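Local coordinates for Lmaj004144AAA protein (Leishmania major, PDB 1Y63) that probably transfers phosphate reversibly between nucleoside triphosphates and monophosphates as an AK6-type adenylate kinase, and probably hydrolyses ATP during small ribosomal subunit maturation, at residues Leu40-Leu45 with Val88-Ser93; Asn12-Gly17 with His102-Leu107; Arg71-Met76 with Ser93-Glu98. All coordinates share one frame; numbering follows the deposited sequence.

Contact 1 (Leu40-Leu45 with Val88-Ser93); sequences LEVGKL and VDYHSS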
loop_
_atom_site.group_PDB
_atom_site.type_symbol
_atom_site.label_atom_id
_atom_site.label_comp_id
_atom_site.label_asym_id
_atom_site.label_seq_id
_atom_site.Cartn_x
_atom_site.Cartn_y
_atom_site.Cartn_z
ATOM N N LEU A 40 -4.882 7.780 -1.052
ATOM C CA LEU A 40 -4.852 7.550 -2.514
ATOM C C LEU A 40 -4.939 6.047 -2.715
ATOM O O LEU A 40 -4.017 5.306 -2.356
ATOM C CB LEU A 40 -3.568 8.040 -3.163
ATOM C CG LEU A 40 -3.247 9.516 -3.298
ATOM C CD1 LEU A 40 -2.781 10.131 -1.993
ATOM C CD2 LEU A 40 -2.157 9.647 -4.350
ATOM N N GLU A 41 -6.082 5.585 -3.204
ATOM C CA GLU A 41 -6.299 4.175 -3.491
ATOM C C GLU A 41 -5.845 3.940 -4.926
ATOM O O GLU A 41 -6.589 4.140 -5.862
ATOM C CB GLU A 41 -7.792 3.810 -3.254
ATOM C CG GLU A 41 -8.121 2.328 -3.233
ATOM C CD GLU A 41 -9.492 1.982 -2.619
ATOM O OE1 GLU A 41 -10.141 2.822 -1.932
ATOM O OE2 GLU A 41 -9.951 0.856 -2.857
ATOM N N VAL A 42 -4.601 3.506 -5.092
ATOM C CA VAL A 42 -3.997 3.459 -6.421
ATOM C C VAL A 42 -4.717 2.524 -7.392
ATOM O O VAL A 42 -4.808 2.820 -8.596
ATOM C CB VAL A 42 -2.494 3.112 -6.278
ATOM C CG1 VAL A 42 -1.833 2.958 -7.638
ATOM C CG2 VAL A 42 -1.828 4.189 -5.465
ATOM N N GLY A 43 -5.246 1.406 -6.896
ATOM C CA GLY A 43 -6.017 0.518 -7.770
ATOM C C GLY A 43 -7.206 1.216 -8.447
ATOM O O GLY A 43 -7.544 0.932 -9.608
ATOM N N LYS A 44 -7.857 2.123 -7.724
ATOM C CA LYS A 44 -8.947 2.922 -8.286
ATOM C C LYS A 44 -8.414 3.878 -9.348
ATOM O O LYS A 44 -9.015 4.034 -10.404
ATOM C CB LYS A 44 -9.703 3.659 -7.184
ATOM C CG LYS A 44 -10.556 2.723 -6.326
ATOM C CD LYS A 44 -11.507 3.501 -5.420
ATOM C CE LYS A 44 -12.513 2.572 -4.748
ATOM N NZ LYS A 44 -13.625 3.345 -4.126
ATOM N N LEU A 45 -7.240 4.470 -9.115
ATOM C CA LEU A 45 -6.655 5.346 -10.136
ATOM C C LEU A 45 -6.358 4.572 -11.401
ATOM O O LEU A 45 -6.607 5.042 -12.513
ATOM C CB LEU A 45 -5.364 5.995 -9.637
ATOM C CG LEU A 45 -5.541 6.879 -8.413
ATOM C CD1 LEU A 45 -4.189 7.396 -7.957
ATOM C CD2 LEU A 45 -6.485 8.029 -8.685
ATOM N N VAL A 88 -0.729 6.288 0.709
ATOM C CA VAL A 88 -0.919 5.633 -0.578
ATOM C C VAL A 88 -1.100 4.140 -0.308
ATOM O O VAL A 88 -0.429 3.569 0.567
ATOM C CB VAL A 88 0.294 5.842 -1.480
ATOM C CG1 VAL A 88 0.136 5.094 -2.785
ATOM C CG2 VAL A 88 0.459 7.324 -1.765
ATOM N N ASP A 89 -2.003 3.534 -1.070
ATOM C CA ASP A 89 -2.473 2.175 -0.833
ATOM C C ASP A 89 -2.343 1.408 -2.141
ATOM O O ASP A 89 -3.030 1.742 -3.097
ATOM C CB ASP A 89 -3.929 2.350 -0.359
ATOM C CG ASP A 89 -4.792 1.168 -0.546
ATOM O OD1 ASP A 89 -4.320 0.065 -0.801
ATOM O OD2 ASP A 89 -6.017 1.371 -0.333
ATOM N N TYR A 90 -1.422 0.437 -2.211
ATOM C CA TYR A 90 -1.229 -0.358 -3.461
ATOM C C TYR A 90 -0.529 -1.661 -3.187
ATOM O O TYR A 90 0.334 -1.711 -2.317
ATOM C CB TYR A 90 -0.423 0.435 -4.520
ATOM C CG TYR A 90 -0.566 -0.057 -5.958
ATOM C CD1 TYR A 90 -1.807 -0.393 -6.488
ATOM C CD2 TYR A 90 0.534 -0.077 -6.818
ATOM C CE1 TYR A 90 -1.934 -0.794 -7.822
ATOM C CE2 TYR A 90 0.405 -0.449 -8.150
ATOM C CZ TYR A 90 -0.824 -0.800 -8.637
ATOM O OH TYR A 90 -0.944 -1.188 -9.964
ATOM N N HIS A 91 -0.852 -2.684 -3.981
ATOM C CA HIS A 91 -0.285 -4.018 -3.803
ATOM C C HIS A 91 1.163 -4.084 -4.285
ATOM O O HIS A 91 1.884 -4.994 -3.912
ATOM C CB HIS A 91 -1.152 -5.080 -4.488
ATOM C CG HIS A 91 -1.220 -4.945 -5.978
ATOM N ND1 HIS A 91 -2.323 -4.461 -6.640
ATOM C CD2 HIS A 91 -0.313 -5.247 -6.934
ATOM C CE1 HIS A 91 -2.092 -4.462 -7.945
ATOM N NE2 HIS A 91 -0.874 -4.921 -8.148
ATOM N N SER A 92 1.568 -3.127 -5.113
ATOM C CA SER A 92 2.936 -3.055 -5.620
ATOM C C SER A 92 3.621 -1.832 -5.081
ATOM O O SER A 92 2.971 -0.904 -4.630
ATOM C CB SER A 92 2.936 -3.018 -7.130
ATOM O OG SER A 92 2.378 -4.216 -7.665
ATOM N N SER A 93 4.943 -1.833 -5.137
ATOM C CA SER A 93 5.720 -0.724 -4.559
ATOM C C SER A 93 6.978 -0.325 -5.343
ATOM O O SER A 93 7.402 0.819 -5.231
ATOM C CB SER A 93 6.138 -1.013 -3.115
ATOM O OG SER A 93 6.989 -2.135 -3.043
HETATM O O HOH W 1 -5.358 0.501 -4.196
#
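Val-42 meets the ring of Tyr-90 at about a right angle, with its CG1 methyl set over one face. CG1 lies 3.6 Å from the centroid of the Tyr-90 ring and 12° off the ring normal, which makes this a CH-pi contact over the centre of the face. The first torsion of Val-42 (chi1 176°) holds CG1 anti to the backbone N and leaves CG2 beside that N. CG2 is thereby turned to Val-88, whose CG1 it meets at 3.4 Å, tighter than usual for two methyl carbons. The two branches of one valine thus serve two partners. Farther back, Leu-40 CD1 touches Val-88 CG2 more loosely, at 4.3 Å.

Glu-41 and Asp-89 project from the sheet face opposite Leu-40 and Val-88, side by side and pointing the same way, their carboxylate planes 23° apart. The closest approach is of Glu-41 CG to the carboxylate oxygen Asp-89 OD2, 3.7 Å; Glu-41 OE1 stays 4.7 Å from Asp-89 OD2. Asp-89 OD2 is engaged by hydrogen bonds with Thr-24 OG1 and His-39 NE2, Thr-24 linking it to the P-loop and His-39 to a manganese site.

The backbones run parallel, pairing Leu-40 with Val-88 and Glu-41 with Asp-89. Asp-89 N donates to Leu-40 O at 3.0 Å, and Val-42 N to Asp-89 O at 3.1 Å. Asp-89 O also accepts from water 1, which in turn accepts from Gly-43 N at 2.8 Å. One carbonyl therefore joins the strand end to the first turn of the helix that follows Glu-41, its N-cap residue. This is the C-terminal end of the strands in a parallel P-loop kinase sheet, where they give way to loops and helices around the nucleotide.

Contact 2 (Asn12-Gly17 with His102-Leu107); sequences NILITG and HMVVVL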
loop_
_atom_site.group_PDB
_atom_site.type_symbol
_atom_site.label_atom_id
_atom_site.label_comp_id
_atom_site.label_asym_id
_atom_site.label_seq_id
_atom_site.Cartn_x
_atom_site.Cartn_y
_atom_site.Cartn_z
ATOM N N ASN A 12 4.506 11.337 3.662
ATOM C CA ASN A 12 3.881 10.348 2.769
ATOM C C ASN A 12 4.194 8.943 3.241
ATOM O O ASN A 12 5.341 8.618 3.489
ATOM C CB ASN A 12 4.384 10.500 1.346
ATOM C CG ASN A 12 3.957 11.798 0.703
ATOM O OD1 ASN A 12 2.924 12.361 1.048
ATOM N ND2 ASN A 12 4.755 12.277 -0.249
ATOM N N ILE A 13 3.151 8.132 3.339
ATOM C CA ILE A 13 3.248 6.723 3.736
ATOM C C ILE A 13 2.715 5.839 2.628
ATOM O O ILE A 13 1.704 6.174 1.993
ATOM C CB ILE A 13 2.401 6.473 5.006
ATOM C CG1 ILE A 13 2.851 7.400 6.143
ATOM C CG2 ILE A 13 2.436 4.981 5.411
ATOM C CD1 ILE A 13 1.909 7.323 7.317
ATOM N N LEU A 14 3.388 4.711 2.384
ATOM C CA LEU A 14 2.889 3.681 1.496
ATOM C C LEU A 14 2.498 2.482 2.324
ATOM O O LEU A 14 3.258 2.045 3.165
ATOM C CB LEU A 14 3.958 3.268 0.489
ATOM C CG LEU A 14 3.619 2.102 -0.461
ATOM C CD1 LEU A 14 2.411 2.441 -1.317
ATOM C CD2 LEU A 14 4.844 1.789 -1.311
ATOM N N ILE A 15 1.269 1.994 2.102
ATOM C CA ILE A 15 0.792 0.724 2.670
ATOM C C ILE A 15 0.706 -0.276 1.516
ATOM O O ILE A 15 -0.014 -0.060 0.530
ATOM C CB ILE A 15 -0.594 0.840 3.354
ATOM C CG1 ILE A 15 -0.710 2.071 4.269
ATOM C CG2 ILE A 15 -0.904 -0.452 4.091
ATOM C CD1 ILE A 15 0.252 2.137 5.390
ATOM N N THR A 16 1.481 -1.343 1.611
ATOM C CA THR A 16 1.526 -2.345 0.559
ATOM C C THR A 16 1.393 -3.755 1.188
ATOM O O THR A 16 1.277 -3.890 2.415
ATOM C CB THR A 16 2.796 -2.165 -0.300
ATOM O OG1 THR A 16 2.708 -2.992 -1.469
ATOM C CG2 THR A 16 4.089 -2.535 0.488
ATOM N N GLY A 17 1.331 -4.786 0.356
ATOM C CA GLY A 17 0.963 -6.108 0.806
ATOM C C GLY A 17 0.067 -6.786 -0.203
ATOM O O GLY A 17 -0.591 -6.138 -1.019
ATOM N N HIS A 102 8.220 8.500 3.072
ATOM C CA HIS A 102 8.939 8.560 4.344
ATOM C C HIS A 102 8.790 7.321 5.188
ATOM O O HIS A 102 9.517 7.172 6.153
ATOM C CB HIS A 102 8.494 9.778 5.127
ATOM C CG HIS A 102 8.552 11.014 4.317
ATOM N ND1 HIS A 102 7.443 11.553 3.704
ATOM C CD2 HIS A 102 9.612 11.752 3.909
ATOM C CE1 HIS A 102 7.810 12.610 3.001
ATOM N NE2 HIS A 102 9.124 12.748 3.102
ATOM N N MET A 103 7.830 6.470 4.826
ATOM C CA MET A 103 7.529 5.238 5.515
ATOM C C MET A 103 6.859 4.275 4.534
ATOM O O MET A 103 6.009 4.691 3.715
ATOM C CB MET A 103 6.598 5.495 6.714
ATOM C CG MET A 103 6.385 4.306 7.580
ATOM S SD MET A 103 5.102 4.663 8.814
ATOM C CE MET A 103 5.614 6.214 9.426
ATOM N N VAL A 104 7.228 2.994 4.610
ATOM C CA VAL A 104 6.569 1.955 3.819
ATOM C C VAL A 104 6.161 0.861 4.783
ATOM O O VAL A 104 6.984 0.371 5.532
ATOM C CB VAL A 104 7.480 1.384 2.730
ATOM C CG1 VAL A 104 6.816 0.244 1.985
ATOM C CG2 VAL A 104 7.863 2.500 1.761
ATOM N N VAL A 105 4.877 0.549 4.815
ATOM C CA VAL A 105 4.343 -0.457 5.719
ATOM C C VAL A 105 3.915 -1.630 4.893
ATOM O O VAL A 105 3.122 -1.478 3.950
ATOM C CB VAL A 105 3.118 0.084 6.476
ATOM C CG1 VAL A 105 2.585 -0.951 7.423
ATOM C CG2 VAL A 105 3.447 1.371 7.194
ATOM N N VAL A 106 4.464 -2.809 5.192
ATOM C CA VAL A 106 4.083 -4.029 4.475
ATOM C C VAL A 106 3.238 -4.868 5.425
ATOM O O VAL A 106 3.703 -5.220 6.515
ATOM C CB VAL A 106 5.323 -4.861 4.055
ATOM C CG1 VAL A 106 4.895 -6.149 3.318
ATOM C CG2 VAL A 106 6.302 -4.090 3.219
ATOM N N LEU A 107 2.029 -5.222 4.970
ATOM C CA LEU A 107 1.100 -6.020 5.741
ATOM C C LEU A 107 1.188 -7.489 5.352
ATOM O O LEU A 107 1.292 -7.820 4.182
ATOM C CB LEU A 107 -0.335 -5.527 5.554
ATOM C CG LEU A 107 -0.584 -4.035 5.838
ATOM C CD1 LEU A 107 -2.052 -3.667 5.652
ATOM C CD2 LEU A 107 -0.108 -3.727 7.204
#
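Val-105 N donates to Leu-14 O at 2.8 Å, the shortest polar bond between the two strands and a nearly straight one, 172° at the hydrogen. Thr-16 N bonds to Val-105 O at 2.9 Å, and the strands keep parallel register, their short axes 4.7 Å apart and 17° from alignment. At the start of the pairing Asn-12 and His-102 are joined twice. Asn-12 N donates to His-102 ND1 at 2.9 Å, also nearly straight, and lies only 4° out of the imidazole plane; His-102 N returns a bond to Asn-12 O, again 2.9 Å long. Because ND1 accepts here, any proton of a neutral ring would be on NE2. The Asn-12 side chain turns to other partners, OD1 to His-86 ND1 and ND2 to the carbonyls of Met-80 and Trp-100.

In the five-stranded parallel sheet of the P-loop kinase fold strand 12-16 is central, with 103-108 beside it; Gly-17, just past the first strand, belongs to the likely Walker A sequence and accepts from Lys-23 NZ.

On one face Ile-15 and Val-105 lie side by side, with Ile-15 CD1 3.7 Å from Val-105 CB. Ile-15 CG2 is anti to the backbone N and reaches Leu-107 CD1 at 3.8 Å. The other face carries Leu-14, Val-104, Thr-16 and Val-106. Thr-16 presents its methyl, CG2, to Val-106 CG2 at 3.8 Å, while its OG1 is hydrogen-bonded to Tyr-90 O.

Contact 3 (Arg71-Met76 with Ser93-Glu98); sequences RLLDFM and SELFPE. With NA (sodium ion), chain O; MN (manganese (II) ion), chain F.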
loop_
_atom_site.group_PDB
_atom_site.type_symbol
_atom_site.label_atom_id
_atom_site.label_comp_id
_atom_site.label_asym_id
_atom_site.label_seq_id
_atom_site.Cartn_x
_atom_site.Cartn_y
_atom_site.Cartn_z
ATOM N N ARG A 71 2.560 6.650 -16.880
ATOM C CA ARG A 71 1.370 7.507 -16.838
ATOM C C ARG A 71 0.785 7.612 -15.457
ATOM O O ARG A 71 0.321 8.704 -15.064
ATOM C CB ARG A 71 0.308 7.009 -17.834
ATOM C CG ARG A 71 0.677 7.300 -19.260
ATOM C CD ARG A 71 -0.096 6.455 -20.268
ATOM N NE ARG A 71 0.586 6.415 -21.561
ATOM C CZ ARG A 71 0.466 5.443 -22.466
ATOM N NH1 ARG A 71 -0.307 4.379 -22.244
ATOM N NH2 ARG A 71 1.136 5.530 -23.599
ATOM N N LEU A 72 0.752 6.489 -14.731
ATOM C CA LEU A 72 0.305 6.504 -13.333
ATOM C C LEU A 72 1.180 7.447 -12.507
ATOM O O LEU A 72 0.692 8.245 -11.725
ATOM C CB LEU A 72 0.308 5.095 -12.727
ATOM C CG LEU A 72 0.050 5.022 -11.220
ATOM C CD1 LEU A 72 -1.327 5.513 -10.850
ATOM C CD2 LEU A 72 0.267 3.606 -10.725
ATOM N N LEU A 73 2.495 7.315 -12.645
ATOM C CA LEU A 73 3.407 8.163 -11.878
ATOM C C LEU A 73 3.252 9.631 -12.203
ATOM O O LEU A 73 3.272 10.476 -11.302
ATOM C CB LEU A 73 4.855 7.716 -12.080
ATOM C CG LEU A 73 5.214 6.278 -11.667
ATOM C CD1 LEU A 73 6.698 6.062 -11.895
ATOM C CD2 LEU A 73 4.878 5.904 -10.262
ATOM N N ASP A 74 3.055 9.969 -13.477
ATOM C CA ASP A 74 2.864 11.358 -13.846
ATOM C C ASP A 74 1.581 11.913 -13.220
ATOM O O ASP A 74 1.536 13.086 -12.831
ATOM C CB ASP A 74 2.807 11.519 -15.379
ATOM C CG ASP A 74 4.148 11.324 -16.064
ATOM O OD1 ASP A 74 5.198 11.333 -15.403
ATOM O OD2 ASP A 74 4.134 11.181 -17.310
ATOM N N PHE A 75 0.537 11.076 -13.151
ATOM C CA PHE A 75 -0.731 11.440 -12.531
ATOM C C PHE A 75 -0.562 11.683 -11.038
ATOM O O PHE A 75 -1.105 12.660 -10.478
ATOM C CB PHE A 75 -1.768 10.339 -12.796
ATOM C CG PHE A 75 -3.154 10.693 -12.355
ATOM C CD1 PHE A 75 -3.544 10.476 -11.032
ATOM C CD2 PHE A 75 -4.071 11.207 -13.263
ATOM C CE1 PHE A 75 -4.841 10.818 -10.617
ATOM C CE2 PHE A 75 -5.388 11.539 -12.849
ATOM C CZ PHE A 75 -5.750 11.337 -11.538
ATOM N N MET A 76 0.184 10.793 -10.381
ATOM C CA MET A 76 0.372 10.878 -8.930
ATOM C C MET A 76 1.347 11.971 -8.481
ATOM O O MET A 76 1.186 12.545 -7.409
ATOM C CB MET A 76 0.826 9.524 -8.380
ATOM C CG MET A 76 -0.194 8.434 -8.444
ATOM S SD MET A 76 0.457 6.879 -7.844
ATOM C CE MET A 76 0.675 7.251 -6.083
ATOM N N SER A 93 4.943 -1.833 -5.137
ATOM C CA SER A 93 5.720 -0.724 -4.559
ATOM C C SER A 93 6.978 -0.325 -5.343
ATOM O O SER A 93 7.402 0.819 -5.231
ATOM C CB SER A 93 6.138 -1.013 -3.115
ATOM O OG SER A 93 6.989 -2.135 -3.043
ATOM N N GLU A 94 7.560 -1.237 -6.121
ATOM C CA GLU A 94 8.828 -0.987 -6.794
ATOM C C GLU A 94 8.727 0.172 -7.775
ATOM O O GLU A 94 9.696 0.907 -7.991
ATOM C CB GLU A 94 9.301 -2.257 -7.507
ATOM C CG GLU A 94 10.384 -2.064 -8.545
ATOM C CD GLU A 94 10.843 -3.375 -9.112
ATOM O OE1 GLU A 94 10.012 -4.127 -9.668
ATOM O OE2 GLU A 94 12.052 -3.649 -8.996
ATOM N N LEU A 95 7.545 0.348 -8.349
ATOM C CA LEU A 95 7.353 1.359 -9.369
ATOM C C LEU A 95 7.495 2.788 -8.891
ATOM O O LEU A 95 7.833 3.663 -9.684
ATOM C CB LEU A 95 6.017 1.179 -10.047
ATOM C CG LEU A 95 4.750 1.591 -9.294
ATOM C CD1 LEU A 95 3.580 1.672 -10.250
ATOM C CD2 LEU A 95 4.428 0.640 -8.188
ATOM N N PHE A 96 7.266 3.039 -7.615
ATOM C CA PHE A 96 7.243 4.419 -7.136
ATOM C C PHE A 96 8.650 4.895 -6.789
ATOM O O PHE A 96 9.486 4.101 -6.327
ATOM C CB PHE A 96 6.401 4.555 -5.874
ATOM C CG PHE A 96 4.984 4.034 -5.984
ATOM C CD1 PHE A 96 4.123 4.485 -6.964
ATOM C CD2 PHE A 96 4.504 3.104 -5.077
ATOM C CE1 PHE A 96 2.819 4.029 -7.034
ATOM C CE2 PHE A 96 3.195 2.634 -5.163
ATOM C CZ PHE A 96 2.360 3.122 -6.134
ATOM N N PRO A 97 8.907 6.198 -6.974
ATOM C CA PRO A 97 10.197 6.758 -6.594
ATOM C C PRO A 97 10.349 6.823 -5.086
ATOM O O PRO A 97 9.436 7.237 -4.379
ATOM C CB PRO A 97 10.182 8.152 -7.200
ATOM C CG PRO A 97 8.822 8.485 -7.413
ATOM C CD PRO A 97 8.029 7.215 -7.561
ATOM N N GLU A 98 11.533 6.469 -4.597
ATOM C CA GLU A 98 11.855 6.580 -3.192
ATOM C C GLU A 98 11.712 8.002 -2.679
ATOM O O GLU A 98 11.407 8.197 -1.517
ATOM C CB GLU A 98 13.256 6.054 -2.907
ATOM C CG GLU A 98 13.422 4.583 -3.039
ATOM C CD GLU A 98 14.822 4.147 -2.631
ATOM O OE1 GLU A 98 15.175 4.347 -1.452
ATOM O OE2 GLU A 98 15.570 3.637 -3.500
HETATM NA NA NA O . 13.234 -5.693 -8.518
HETATM MN MN MN F . 15.293 1.780 -4.836
HETATM O O HOH W 2 14.432 2.280 -5.647
HETATM O O HOH W 3 12.135 -6.186 -6.944
HETATM O O HOH W 4 14.174 -7.382 -6.518
#
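The first torsion of Leu-73 (chi1 -60°) sets CG beside the backbone N and anti to the carbonyl carbon, and Phe-96 has its CG placed likewise. Leu-73 CD2 meets Phe-96 CD1 at 3.7 Å. It lies near the plane of the phenyl ring, at its edge, and the two side chains cross obliquely. The other branch of the leucine, CD1, approaches the backbone at 3.5 Å from Leu-95 O.

Met-76 comes to the same ring by a different path. SD stands 3.8 Å from Phe-96 CE1, and a bend at chi3 (68°) puts Met-76 CE 4.0 Å from the same CE1. Since SD is 4.9 Å from the Phe-96 ring centroid and 62° off the normal, this Met-aromatic contact is oblique. Leu-95 fills a face of the Phe-96 ring from within its own segment, its CD2 lying 3.7 Å above the plane. Its CD1 turns to the helix and meets Leu-72 CD2 at 3.9 Å, the two leucines crossing at about a right angle.

A type I turn from Ser-93 to Phe-96 brings Leu-95 and Phe-96 to helix 66-80. The same loop carries acids: Glu-94 OE2 binds a sodium ion at 2.4 Å, and Glu-98 OE2 a manganese ion whose site also includes Ala-147. The helix and loop therefore join through leucine methyls, a thioether and a phenyl ring, implying an association based on dispersion and shape, while the metal-binding carboxylates take no part in the contact with Arg-71 to Met-76.

Overall arrangement
The three contacts belong to one P-loop kinase domain. Contacts 1 and 2 lie in the same parallel sheet, ordered 37-41, 85-89, 12-16, 103-108, 153-157; their centres are 11 Å apart, and Val-88 pairs with strand 12-16, joining them. Contact 3 lies off the sheet, its centre 10 Å from that of contact 1 and 14 Å from that of contact 2. Along the chain contact 2 encloses both others, while contacts 1 and 3 alternate and share Ser-93. Phe-96 packs on Tyr-90 and Leu-14, Leu-72 on Val-42. Side chains of the strands leading to the ADP site thereby pack against helix 66-80 and the 93-98 loop.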